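Long-range contacts in lysine cyclodeaminase (Streptomyces pristinaespiralis, PDB 5YU3), which catalyses the NAD-dependent cyclising deamination of L-lysine, probably to L-pipecolic acid, and also recognises L-ornithine and L-2,4-diaminobutyric acid: residues R20-R25 / H155-L159; T3-G7 / L316-A320. All blocks are in the same frame, centred on the assembly; numbering follows the deposited sequence.

Contact 1: R20-R25 / H155-L159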
ATOM      1  N   ARG A  20       3.578 -19.956 -22.103  1.00 16.95           N
ATOM      2  CA  ARG A  20       3.094 -18.576 -22.222  1.00 16.80           C
ATOM      3  C   ARG A  20       1.679 -18.519 -22.783  1.00 16.74           C
ATOM      4  O   ARG A  20       0.836 -17.760 -22.288  1.00 14.92           O
ATOM      5  CB  ARG A  20       4.025 -17.754 -23.102  1.00 15.71           C
ATOM      6  CG  ARG A  20       5.433 -17.599 -22.571  1.00 18.84           C
ATOM      7  CD  ARG A  20       6.286 -16.814 -23.562  1.00 16.34           C
ATOM      8  NE  ARG A  20       7.705 -16.809 -23.197  1.00 14.70           N
ATOM      9  CZ  ARG A  20       8.685 -16.547 -24.050  1.00 20.81           C
ATOM     10  NH1 ARG A  20       8.393 -16.266 -25.311  1.00 22.29           N
ATOM     11  NH2 ARG A  20       9.952 -16.585 -23.650  1.00 20.98           N
ATOM     12  N   ASP A  21       1.403 -19.293 -23.838  1.00 14.65           N
ATOM     13  CA  ASP A  21       0.091 -19.213 -24.479  1.00 16.11           C
ATOM     14  C   ASP A  21      -1.009 -19.632 -23.517  1.00 19.46           C
ATOM     15  O   ASP A  21      -2.026 -18.938 -23.360  1.00 18.07           O
ATOM     16  CB  ASP A  21       0.042 -20.095 -25.729  1.00 19.07           C
ATOM     17  CG  ASP A  21       0.806 -19.510 -26.907  1.00 21.24           C
ATOM     18  OD1 ASP A  21       1.334 -18.383 -26.814  1.00 17.80           O
ATOM     19  OD2 ASP A  21       0.891 -20.218 -27.940  1.00 22.38           O
ATOM     20  N   GLU A  22      -0.828 -20.781 -22.867  1.00 15.73           N
ATOM     21  CA  GLU A  22      -1.871 -21.277 -21.987  1.00 17.91           C
ATOM     22  C   GLU A  22      -2.037 -20.384 -20.762  1.00 16.18           C
ATOM     23  O   GLU A  22      -3.167 -20.133 -20.317  1.00 18.20           O
ATOM     24  CB  GLU A  22      -1.564 -22.713 -21.569  1.00 18.56           C
ATOM     25  CG  GLU A  22      -2.410 -23.161 -20.393  1.00 22.63           C
ATOM     26  CD  GLU A  22      -3.854 -23.411 -20.764  1.00 28.90           C
ATOM     27  OE1 GLU A  22      -4.175 -23.394 -21.976  1.00 34.43           O
ATOM     28  OE2 GLU A  22      -4.674 -23.634 -19.840  1.00 33.59           O
ATOM     29  N   LEU A  23      -0.930 -19.880 -20.210  1.00 15.18           N
ATOM     30  CA  LEU A  23      -1.041 -19.016 -19.036  1.00 13.91           C
ATOM     31  C   LEU A  23      -1.738 -17.704 -19.390  1.00 17.73           C
ATOM     32  O   LEU A  23      -2.564 -17.207 -18.618  1.00 17.33           O
ATOM     33  CB  LEU A  23       0.339 -18.748 -18.441  1.00 14.83           C
ATOM     34  CG  LEU A  23       0.358 -17.925 -17.149  1.00 17.80           C
ATOM     35  CD1 LEU A  23      -0.334 -18.662 -15.996  1.00 19.25           C
ATOM     36  CD2 LEU A  23       1.794 -17.559 -16.794  1.00 19.05           C
ATOM     37  N   MET A  24      -1.432 -17.147 -20.559  1.00 13.94           N
ATOM     38  CA  MET A  24      -2.130 -15.942 -21.000  1.00 16.24           C
ATOM     39  C   MET A  24      -3.614 -16.224 -21.225  1.00 16.48           C
ATOM     40  O   MET A  24      -4.467 -15.430 -20.821  1.00 17.06           O
ATOM     41  CB  MET A  24      -1.473 -15.382 -22.263  1.00 14.13           C
ATOM     42  CG  MET A  24      -2.165 -14.123 -22.834  1.00 14.53           C
ATOM     43  SD  MET A  24      -2.134 -12.697 -21.706  1.00 16.06           S
ATOM     44  CE  MET A  24      -0.590 -11.925 -22.132  1.00 12.38           C
ATOM     45  N   ARG A  25      -3.943 -17.373 -21.830  1.00 15.72           N
ATOM     46  CA  ARG A  25      -5.345 -17.721 -22.047  1.00 16.93           C
ATOM     47  C   ARG A  25      -6.092 -17.883 -20.728  1.00 19.67           C
ATOM     48  O   ARG A  25      -7.251 -17.458 -20.614  1.00 17.63           O
ATOM     49  CB  ARG A  25      -5.461 -19.001 -22.875  1.00 20.00           C
ATOM     50  CG  ARG A  25      -5.228 -18.768 -24.376  1.00 26.10           C
ATOM     51  CD  ARG A  25      -5.731 -19.927 -25.229  1.00 31.37           C
ATOM     52  NE  ARG A  25      -5.523 -19.682 -26.656  1.00 40.67           N
ATOM     53  CZ  ARG A  25      -4.445 -20.083 -27.325  1.00 41.14           C
ATOM     54  NH1 ARG A  25      -3.488 -20.758 -26.688  1.00 35.54           N
ATOM     55  NH2 ARG A  25      -4.325 -19.818 -28.624  1.00 40.67           N
ATOM     56  N   HIS A 155       1.232 -10.384 -27.824  1.00 14.02           N
ATOM     57  CA  HIS A 155       0.995 -11.791 -27.527  1.00 13.61           C
ATOM     58  C   HIS A 155      -0.481 -12.054 -27.252  1.00 15.01           C
ATOM     59  O   HIS A 155      -1.095 -12.921 -27.884  1.00 14.02           O
ATOM     60  CB  HIS A 155       1.861 -12.234 -26.345  1.00 14.92           C
ATOM     61  CG  HIS A 155       1.657 -13.668 -25.974  1.00 17.87           C
ATOM     62  ND1 HIS A 155       1.739 -14.128 -24.676  1.00 16.93           N
ATOM     63  CD2 HIS A 155       1.364 -14.746 -26.741  1.00 17.43           C
ATOM     64  CE1 HIS A 155       1.513 -15.432 -24.663  1.00 17.75           C
ATOM     65  NE2 HIS A 155       1.279 -15.830 -25.903  1.00 15.66           N
ATOM     66  N   ALA A 156      -1.079 -11.296 -26.322  1.00 13.93           N
ATOM     67  CA  ALA A 156      -2.489 -11.510 -25.992  1.00 16.57           C
ATOM     68  C   ALA A 156      -3.390 -11.318 -27.211  1.00 13.82           C
ATOM     69  O   ALA A 156      -4.300 -12.116 -27.455  1.00 14.05           O
ATOM     70  CB  ALA A 156      -2.921 -10.563 -24.869  1.00 14.09           C
ATOM     71  N   LEU A 157      -3.178 -10.240 -27.969  1.00 16.05           N
ATOM     72  CA  LEU A 157      -4.058  -9.990 -29.106  1.00 14.83           C
ATOM     73  C   LEU A 157      -3.921 -11.078 -30.162  1.00 16.39           C
ATOM     74  O   LEU A 157      -4.915 -11.445 -30.801  1.00 16.75           O
ATOM     75  CB  LEU A 157      -3.775  -8.609 -29.706  1.00 15.41           C
ATOM     76  CG  LEU A 157      -4.171  -7.485 -28.744  1.00 15.41           C
ATOM     77  CD1 LEU A 157      -3.634  -6.140 -29.227  1.00 17.60           C
ATOM     78  CD2 LEU A 157      -5.681  -7.447 -28.548  1.00 17.47           C
ATOM     79  N   SER A 158      -2.712 -11.626 -30.334  1.00 17.74           N
ATOM     80  CA  SER A 158      -2.518 -12.708 -31.295  1.00 17.64           C
ATOM     81  C   SER A 158      -3.267 -13.977 -30.900  1.00 20.78           C
ATOM     82  O   SER A 158      -3.502 -14.828 -31.764  1.00 20.25           O
ATOM     83  CB  SER A 158      -1.022 -13.009 -31.479  1.00 17.37           C
ATOM     84  OG  SER A 158      -0.515 -13.815 -30.412  1.00 18.53           O
ATOM     85  N   LEU A 159      -3.663 -14.125 -29.625  1.00 16.59           N
ATOM     86  CA  LEU A 159      -4.435 -15.297 -29.233  1.00 17.41           C
ATOM     87  C   LEU A 159      -5.924 -15.129 -29.459  1.00 18.97           C
ATOM     88  O   LEU A 159      -6.650 -16.130 -29.448  1.00 20.76           O
ATOM     89  CB  LEU A 159      -4.209 -15.645 -27.750  1.00 17.29           C
ATOM     90  CG  LEU A 159      -2.754 -15.852 -27.329  1.00 19.95           C
ATOM     91  CD1 LEU A 159      -2.689 -16.081 -25.834  1.00 20.68           C
ATOM     92  CD2 LEU A 159      -2.109 -17.021 -28.073  1.00 22.05           C
TER

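Contact 2: T3-G7 / L316-A320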
ATOM      1  N   THR A   3       4.190 -16.787   5.833  1.00 20.18           N
ATOM      2  CA  THR A   3       3.841 -16.214   4.546  1.00 19.58           C
ATOM      3  C   THR A   3       4.330 -17.124   3.429  1.00 21.56           C
ATOM      4  O   THR A   3       5.477 -17.582   3.449  1.00 22.14           O
ATOM      5  CB  THR A   3       4.452 -14.821   4.404  1.00 20.72           C
ATOM      6  OG1 THR A   3       3.908 -13.954   5.405  1.00 21.75           O
ATOM      7  CG2 THR A   3       4.142 -14.230   3.038  1.00 21.17           C
ATOM      8  N   TRP A   4       3.464 -17.378   2.455  1.00 21.04           N
ATOM      9  CA  TRP A   4       3.843 -18.124   1.260  1.00 18.32           C
ATOM     10  C   TRP A   4       4.500 -17.149   0.292  1.00 22.76           C
ATOM     11  O   TRP A   4       3.839 -16.239  -0.219  1.00 19.34           O
ATOM     12  CB  TRP A   4       2.601 -18.763   0.654  1.00 23.43           C
ATOM     13  CG  TRP A   4       2.814 -19.664  -0.525  1.00 23.07           C
ATOM     14  CD1 TRP A   4       3.976 -20.269  -0.915  1.00 23.42           C
ATOM     15  CD2 TRP A   4       1.811 -20.068  -1.460  1.00 22.27           C
ATOM     16  NE1 TRP A   4       3.749 -21.029  -2.048  1.00 22.39           N
ATOM     17  CE2 TRP A   4       2.431 -20.911  -2.405  1.00 20.23           C
ATOM     18  CE3 TRP A   4       0.447 -19.779  -1.602  1.00 20.53           C
ATOM     19  CZ2 TRP A   4       1.733 -21.484  -3.463  1.00 20.92           C
ATOM     20  CZ3 TRP A   4      -0.247 -20.344  -2.663  1.00 23.53           C
ATOM     21  CH2 TRP A   4       0.400 -21.192  -3.577  1.00 19.74           C
ATOM     22  N   VAL A   5       5.800 -17.301   0.060  1.00 21.38           N
ATOM     23  CA  VAL A   5       6.540 -16.425  -0.845  1.00 17.54           C
ATOM     24  C   VAL A   5       6.814 -17.197  -2.123  1.00 23.94           C
ATOM     25  O   VAL A   5       7.422 -18.272  -2.087  1.00 22.50           O
ATOM     26  CB  VAL A   5       7.851 -15.917  -0.227  1.00 20.93           C
ATOM     27  CG1 VAL A   5       8.616 -15.079  -1.236  1.00 23.42           C
ATOM     28  CG2 VAL A   5       7.572 -15.095   1.025  1.00 20.09           C
ATOM     29  N   LEU A   6       6.383 -16.645  -3.253  1.00 20.49           N
ATOM     30  CA  LEU A   6       6.775 -17.159  -4.560  1.00 20.46           C
ATOM     31  C   LEU A   6       7.992 -16.371  -5.031  1.00 24.05           C
ATOM     32  O   LEU A   6       7.871 -15.200  -5.395  1.00 27.06           O
ATOM     33  CB  LEU A   6       5.623 -17.040  -5.552  1.00 17.64           C
ATOM     34  CG  LEU A   6       4.358 -17.845  -5.268  1.00 25.17           C
ATOM     35  CD1 LEU A   6       3.415 -17.749  -6.459  1.00 26.52           C
ATOM     36  CD2 LEU A   6       4.700 -19.301  -4.960  1.00 23.32           C
ATOM     37  N   GLY A   7       9.165 -16.999  -5.023  1.00 25.38           N
ATOM     38  CA  GLY A   7      10.331 -16.338  -5.573  1.00 25.49           C
ATOM     39  C   GLY A   7      10.208 -16.142  -7.075  1.00 24.12           C
ATOM     40  O   GLY A   7       9.370 -16.756  -7.743  1.00 22.80           O
ATOM     41  N   LEU A 316      -1.336 -18.523  -8.067  1.00 18.14           N
ATOM     42  CA  LEU A 316      -1.359 -19.295  -6.824  1.00 16.61           C
ATOM     43  C   LEU A 316      -1.975 -20.671  -7.032  1.00 20.86           C
ATOM     44  O   LEU A 316      -1.561 -21.638  -6.379  1.00 19.76           O
ATOM     45  CB  LEU A 316      -2.126 -18.538  -5.740  1.00 19.65           C
ATOM     46  CG  LEU A 316      -1.489 -17.234  -5.271  1.00 18.96           C
ATOM     47  CD1 LEU A 316      -2.268 -16.668  -4.092  1.00 23.78           C
ATOM     48  CD2 LEU A 316      -0.014 -17.428  -4.923  1.00 20.70           C
ATOM     49  N   GLU A 317      -2.971 -20.783  -7.917  1.00 16.72           N
ATOM     50  CA  GLU A 317      -3.535 -22.092  -8.233  1.00 18.96           C
ATOM     51  C   GLU A 317      -2.476 -23.008  -8.834  1.00 18.73           C
ATOM     52  O   GLU A 317      -2.339 -24.171  -8.429  1.00 19.39           O
ATOM     53  CB  GLU A 317      -4.721 -21.939  -9.187  1.00 19.43           C
ATOM     54  CG  GLU A 317      -5.973 -21.380  -8.523  1.00 23.84           C
ATOM     55  CD  GLU A 317      -7.085 -21.106  -9.515  1.00 30.06           C
ATOM     56  OE1 GLU A 317      -6.915 -21.448 -10.698  1.00 25.22           O
ATOM     57  OE2 GLU A 317      -8.121 -20.537  -9.109  1.00 29.50           O
ATOM     58  N   ALA A 318      -1.717 -22.498  -9.808  1.00 18.37           N
ATOM     59  CA  ALA A 318      -0.667 -23.304 -10.425  1.00 20.51           C
ATOM     60  C   ALA A 318       0.448 -23.611  -9.433  1.00 22.21           C
ATOM     61  O   ALA A 318       0.968 -24.734  -9.405  1.00 20.63           O
ATOM     62  CB  ALA A 318      -0.111 -22.593 -11.662  1.00 19.47           C
ATOM     63  N   ALA A 319       0.831 -22.626  -8.610  1.00 18.31           N
ATOM     64  CA  ALA A 319       1.893 -22.848  -7.633  1.00 19.34           C
ATOM     65  C   ALA A 319       1.465 -23.834  -6.551  1.00 20.94           C
ATOM     66  O   ALA A 319       2.269 -24.665  -6.110  1.00 22.67           O
ATOM     67  CB  ALA A 319       2.315 -21.516  -7.007  1.00 18.33           C
ATOM     68  N   ALA A 320       0.208 -23.753  -6.102  1.00 18.46           N
ATOM     69  CA  ALA A 320      -0.271 -24.683  -5.083  1.00 19.35           C
ATOM     70  C   ALA A 320      -0.304 -26.111  -5.615  1.00 22.07           C
ATOM     71  O   ALA A 320       0.080 -27.054  -4.912  1.00 21.74           O
ATOM     72  CB  ALA A 320      -1.659 -24.266  -4.599  1.00 20.97           C
TER

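Contact 1: R20-R25 / H155-L159
His155 and Asp21 meet through a single hydrogen bond, NE2 to OD1 at 2.7 Å with an N-H...O angle of 159°. The carboxylate oxygen lies close to the plane of the imidazole, and the carboxylate itself is turned 32° from that ring. The His155 side chain leaves its backbone with CG trans to N (chi1 179°) and extends the ring toward helix 20-39, where CE1 comes to 3.4 Å from the carbonyl O of Arg20. The second ring nitrogen, ND1, is bonded to the hydroxyl of Tyr341 of the second subunit, so both nitrogens are held and the ring's rotation is fixed. The rest of the contact is largely apolar. Met24 bends at its second and third torsions, which lays CE 3.8 Å from Ala156 CB while its CG stands 3.6 Å from Leu159 CD1. The other leucine branch, CD2, lies over one face of the Arg25 guanidinium, toward its rim, 3.6 Å from NH2. The two helical segments cross nearly at right angles, their axes 10.2 Å apart. Helix 115-133 packs against both, through Leu120 against Met24 and Ala127 against Ala156, and Phe185 meets the His155 ring edge-to-face.

Contact 2: T3-G7 / L316-A320
Apolar contacts join Trp4 and Leu6, two residues apart on strand 3-6, to one side of helix 305-321. Ala319 CB touches both, lying 3.6 Å from Trp4 CZ2 and 3.8 Å from Leu6 CD2. The other branch of that leucine, CD1, meets Leu316 CD2 at 3.8 Å, and Ala320 CB adds a contact to Trp4 CH2. Beside the small side chains of Ala319 and Ala320 the benzo end of the indole comes close to the helix backbone, where CH2 is 3.4 Å from the carbonyl O of Leu316 and the backbone N of Ala320 lies at the ring edge. That N and O are already paired with each other in the helix. The strand and the helical segment run almost perpendicular (96°), a sheet-against-helix contact in the domain built on the mixed sheet, where strand 3-6 lies between strands 108-113 and 326-328. The aromatic interaction is a CH-pi contact: Leu316 CD2 sits over the six-membered ring of Trp4, 4.2 Å from its centroid and 28° off the normal. Trp4 CB points toward the helix, and a trans first torsion (chi1 -175°) extends the indole further that way. No hydrogen bond crosses between the segments; the indole's polar end is held elsewhere, NE1 bonding to the carbonyl O of Leu324 in the connection between helix 305-321 and strand 326-328.

In the fold
Both segments of contact 1 fall between the two of contact 2 in sequence, contact 2 joining the N-terminal strand to a helix near the C-terminus. Their centres are 21 Å apart, and about 6 Å separates their nearest atoms. Leu23, on helix 20-39 within contact 1, packs on Val314 and Phe315 of helix 305-321, the helix used by contact 2. Contact 2 lies at the mixed sheet, whereas helix 148-160 of contact 1 follows strand 140-144 of the parallel sheet, whose glycine-rich turn is consistent with a Rossmann-type NAD-binding domain. Helix 20-39 thus touches helices of both parts, consistent with a place at the junction of the two domains. Both contacts also reach the second subunit: Tyr341 at contact 1, and Val328 against Val5 at contact 2.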